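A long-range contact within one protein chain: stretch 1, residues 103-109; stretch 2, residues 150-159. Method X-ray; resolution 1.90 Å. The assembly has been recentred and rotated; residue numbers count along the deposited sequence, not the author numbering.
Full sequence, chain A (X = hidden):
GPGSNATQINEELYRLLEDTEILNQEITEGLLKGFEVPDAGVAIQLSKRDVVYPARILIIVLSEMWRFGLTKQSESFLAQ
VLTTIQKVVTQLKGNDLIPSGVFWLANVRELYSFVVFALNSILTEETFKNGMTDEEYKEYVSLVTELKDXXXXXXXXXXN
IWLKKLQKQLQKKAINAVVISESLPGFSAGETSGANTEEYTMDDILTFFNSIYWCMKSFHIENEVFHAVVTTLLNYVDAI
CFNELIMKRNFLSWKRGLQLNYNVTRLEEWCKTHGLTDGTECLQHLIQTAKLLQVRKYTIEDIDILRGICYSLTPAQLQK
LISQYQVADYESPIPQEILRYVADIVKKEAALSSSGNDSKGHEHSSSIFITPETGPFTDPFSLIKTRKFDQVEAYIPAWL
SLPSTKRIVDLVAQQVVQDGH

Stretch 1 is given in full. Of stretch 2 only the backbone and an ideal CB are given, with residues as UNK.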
# COMPACT_ATOMS: atom_id res chain seq x y z
N PHE A 103 -3.71 8.71 2.94
CA PHE A 103 -4.77 9.65 3.31
C PHE A 103 -6.13 9.08 2.90
O PHE A 103 -7.07 9.01 3.71
CB PHE A 103 -4.51 11.00 2.63
CG PHE A 103 -5.60 12.03 2.90
CD1 PHE A 103 -5.55 12.81 4.05
CD2 PHE A 103 -6.61 12.25 1.97
CE1 PHE A 103 -6.54 13.78 4.31
CE2 PHE A 103 -7.60 13.25 2.21
CZ PHE A 103 -7.54 13.99 3.37
N TRP A 104 -6.24 8.70 1.62
CA TRP A 104 -7.53 8.21 1.14
C TRP A 104 -7.88 6.84 1.73
O TRP A 104 -9.04 6.57 2.00
CB TRP A 104 -7.58 8.18 -0.40
CG TRP A 104 -7.84 9.55 -0.89
CD1 TRP A 104 -6.99 10.37 -1.55
CD2 TRP A 104 -9.03 10.31 -0.65
NE1 TRP A 104 -7.57 11.59 -1.77
CE2 TRP A 104 -8.83 11.59 -1.21
CE3 TRP A 104 -10.24 10.03 -0.01
CZ2 TRP A 104 -9.79 12.58 -1.16
CZ3 TRP A 104 -11.20 11.05 0.06
CH2 TRP A 104 -10.97 12.29 -0.52
N LEU A 105 -6.88 5.98 1.95
CA LEU A 105 -7.16 4.73 2.66
C LEU A 105 -7.75 5.01 4.04
O LEU A 105 -8.68 4.32 4.48
CB LEU A 105 -5.86 3.89 2.79
CG LEU A 105 -5.36 3.27 1.45
CD1 LEU A 105 -3.96 2.60 1.65
CD2 LEU A 105 -6.36 2.25 0.91
N ALA A 106 -7.17 5.98 4.76
CA ALA A 106 -7.66 6.31 6.10
C ALA A 106 -9.13 6.76 6.02
O ALA A 106 -9.99 6.35 6.83
CB ALA A 106 -6.83 7.39 6.72
N ASN A 107 -9.41 7.60 5.03
CA ASN A 107 -10.75 8.20 4.94
C ASN A 107 -11.81 7.20 4.53
O ASN A 107 -12.93 7.19 5.07
CB ASN A 107 -10.72 9.40 3.98
CG ASN A 107 -10.33 10.65 4.70
OD1 ASN A 107 -11.18 11.32 5.36
ND2 ASN A 107 -9.03 10.94 4.71
N VAL A 108 -11.46 6.33 3.60
CA VAL A 108 -12.42 5.30 3.17
C VAL A 108 -12.61 4.30 4.30
O VAL A 108 -13.73 3.81 4.54
CB VAL A 108 -11.96 4.62 1.86
CG1 VAL A 108 -12.82 3.40 1.56
CG2 VAL A 108 -12.04 5.63 0.70
N ARG A 109 -11.54 4.02 5.06
CA ARG A 109 -11.73 3.15 6.23
C ARG A 109 -12.68 3.80 7.23
O ARG A 109 -13.48 3.12 7.90
CB ARG A 109 -10.39 2.83 6.92
CG ARG A 109 -10.55 1.85 8.08
CD ARG A 109 -11.10 0.50 7.57
NE ARG A 109 -11.07 -0.54 8.61
CZ ARG A 109 -11.55 -1.77 8.44
NH1 ARG A 109 -12.13 -2.12 7.27
NH2 ARG A 109 -11.49 -2.65 9.45
N UNK A 150 -20.71 -1.41 -1.06
CA UNK A 150 -20.05 -0.42 -1.95
C UNK A 150 -18.78 0.16 -1.32
O UNK A 150 -17.76 0.34 -2.00
CB UNK A 150 -21.02 0.72 -2.28
N UNK A 151 -18.79 0.47 -0.02
CA UNK A 151 -17.55 0.96 0.61
C UNK A 151 -16.50 -0.13 0.78
O UNK A 151 -15.31 0.13 0.69
CB UNK A 151 -17.87 1.57 1.98
N UNK A 152 -16.93 -1.36 1.03
CA UNK A 152 -16.01 -2.47 1.04
C UNK A 152 -15.31 -2.59 -0.32
O UNK A 152 -14.07 -2.71 -0.40
CB UNK A 152 -16.74 -3.77 1.39
N UNK A 153 -16.10 -2.52 -1.39
CA UNK A 153 -15.54 -2.56 -2.75
C UNK A 153 -14.63 -1.36 -3.00
O UNK A 153 -13.51 -1.52 -3.56
CB UNK A 153 -16.66 -2.59 -3.79
N UNK A 154 -15.05 -0.17 -2.57
CA UNK A 154 -14.20 1.02 -2.74
C UNK A 154 -12.82 0.84 -2.06
O UNK A 154 -11.77 1.13 -2.65
CB UNK A 154 -14.91 2.25 -2.17
N UNK A 155 -12.84 0.39 -0.82
CA UNK A 155 -11.61 0.17 -0.06
C UNK A 155 -10.69 -0.80 -0.83
O UNK A 155 -9.49 -0.52 -1.01
CB UNK A 155 -11.93 -0.38 1.33
N UNK A 156 -11.25 -1.91 -1.29
CA UNK A 156 -10.52 -2.91 -2.08
C UNK A 156 -9.91 -2.30 -3.33
O UNK A 156 -8.70 -2.51 -3.64
CB UNK A 156 -11.45 -4.06 -2.47
N UNK A 157 -10.74 -1.57 -4.05
CA UNK A 157 -10.35 -0.92 -5.30
C UNK A 157 -9.24 0.06 -5.08
O UNK A 157 -8.22 -0.01 -5.77
CB UNK A 157 -11.54 -0.21 -5.94
N UNK A 158 -9.39 0.97 -4.12
CA UNK A 158 -8.35 2.00 -4.02
C UNK A 158 -7.07 1.38 -3.40
O UNK A 158 -5.96 1.83 -3.69
CB UNK A 158 -8.84 3.18 -3.18
N UNK A 159 -7.22 0.33 -2.61
CA UNK A 159 -6.02 -0.33 -2.06
C UNK A 159 -5.20 -0.93 -3.24
O UNK A 159 -3.96 -0.78 -3.32
CB UNK A 159 -6.41 -1.42 -1.05

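Both stretches are helical, and their axes run nearly antiparallel, 167° apart and 9.8 Å at closest approach. Stretch 1 presents V108 squarely, with L105 and the backbone of W104 beside it: an apolar surface with few polar atoms.

At position 150 nothing of stretch 1 lies within 5.5 Å of the ideal CB. Almost any helix-compatible residue would serve; it is D150.

At 151 CA-to-CB points toward stretch 1, yet the ideal CB lies 5.4 Å from V108 O, so there is room for a sizeable apolar or aromatic group. The residue is F151, with chi1 m. Its ring comes no nearer than 4.7 Å (F151 CD1 to V108 CG1); the closer contact is F151 O to V108 CG1 at 4.2 Å.

Positions 152 and 153 offer no partner: the first points away and the second is out of reach. Polar or small residues would do, and E152 and A153 occupy them.

Position 154 points toward stretch 1, its ideal CB 4.4 Å from V108 CG1. A medium-sized apolar chain could cover the valine without demanding a polar partner; leucine, isoleucine or methionine would all be reasonable. L154, chi1 t and chi2 p, brings CD2 to 3.8 Å from V108 CG2.

At 155 the backbones come close, with CA 6.1 Å from the CA of V108, and the ideal CB is just 3.9 Å from V108 CG1. Because of this closeness a small residue such as alanine, serine or glycine fits easily, though the sideways CA-to-CB bond would leave a larger chain some way out. S155 keeps its CA 3.8 Å from V108 CG1, while its hydroxyl reaches two waters: one links S155 OG to L105 O, the other links it to R109 NH1.

Positions 156 and 157 find no partner in stretch 1, the former pointing away; they are Y156 and N157.

Position 158 points toward stretch 1, but its ideal CB is still 4.9 Å from L105 CD2. An aliphatic chain long enough to bridge that space is favoured, leucine, isoleucine or methionine. I158 extends CD1 to 3.7 Å from V108 CG2 and 3.8 Å from L105 CD2. With F151, L154 and S155 it forms the hole that receives V108 as a knob.

At 159 the ideal CB is 4.2 Å from L105 CD2, and the sideways bond lets a side chain leave past L105. Small, aliphatic and aromatic residues could all fit, an aromatic one able to lay its edge on the leucine. Y159, chi1 t, has L105 CD2 at its ring edge.

Stretch 2 150-159: DFEALSYNIY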
# COMPACT_ATOMS: atom_id res chain seq x y z
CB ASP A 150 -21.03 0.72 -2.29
CG ASP A 150 -22.18 0.27 -3.24
OD1 ASP A 150 -22.06 -0.81 -3.86
OD2 ASP A 150 -23.19 0.99 -3.35
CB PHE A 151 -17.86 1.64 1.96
CG PHE A 151 -18.28 3.08 1.80
CD1 PHE A 151 -17.51 3.95 1.06
CD2 PHE A 151 -19.45 3.55 2.34
CE1 PHE A 151 -17.89 5.25 0.86
CE2 PHE A 151 -19.83 4.87 2.15
CZ PHE A 151 -19.04 5.71 1.39
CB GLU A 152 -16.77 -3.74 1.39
CG GLU A 152 -15.94 -5.01 1.35
CD GLU A 152 -16.78 -6.25 1.68
OE1 GLU A 152 -16.79 -6.68 2.85
OE2 GLU A 152 -17.45 -6.79 0.76
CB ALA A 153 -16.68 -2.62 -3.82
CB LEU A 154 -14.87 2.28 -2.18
CG LEU A 154 -14.08 3.60 -2.30
CD1 LEU A 154 -13.78 3.94 -3.78
CD2 LEU A 154 -14.89 4.76 -1.66
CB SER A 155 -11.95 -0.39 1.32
OG SER A 155 -10.79 -0.54 2.15
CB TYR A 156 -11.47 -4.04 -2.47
CG TYR A 156 -10.81 -5.18 -3.23
CD1 TYR A 156 -10.23 -6.25 -2.55
CD2 TYR A 156 -10.78 -5.19 -4.63
CE1 TYR A 156 -9.62 -7.30 -3.23
CE2 TYR A 156 -10.16 -6.27 -5.34
CZ TYR A 156 -9.59 -7.30 -4.62
OH TYR A 156 -9.01 -8.36 -5.26
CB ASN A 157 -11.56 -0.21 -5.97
CG ASN A 157 -12.53 -1.20 -6.52
OD1 ASN A 157 -12.23 -2.41 -6.53
ND2 ASN A 157 -13.70 -0.73 -6.99
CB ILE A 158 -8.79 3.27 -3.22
CG1 ILE A 158 -9.17 2.97 -1.76
CG2 ILE A 158 -9.89 4.00 -3.98
CD1 ILE A 158 -9.01 4.24 -0.90
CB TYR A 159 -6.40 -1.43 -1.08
CG TYR A 159 -5.15 -2.13 -0.53
CD1 TYR A 159 -4.43 -1.55 0.50
CD2 TYR A 159 -4.71 -3.34 -1.05
CE1 TYR A 159 -3.26 -2.16 1.03
CE2 TYR A 159 -3.52 -3.98 -0.56
CZ TYR A 159 -2.82 -3.38 0.46
OH TYR A 159 -1.70 -3.99 1.01
O HOH W 1 -9.84 1.88 2.86
O HOH W 2 -12.22 -1.04 4.77
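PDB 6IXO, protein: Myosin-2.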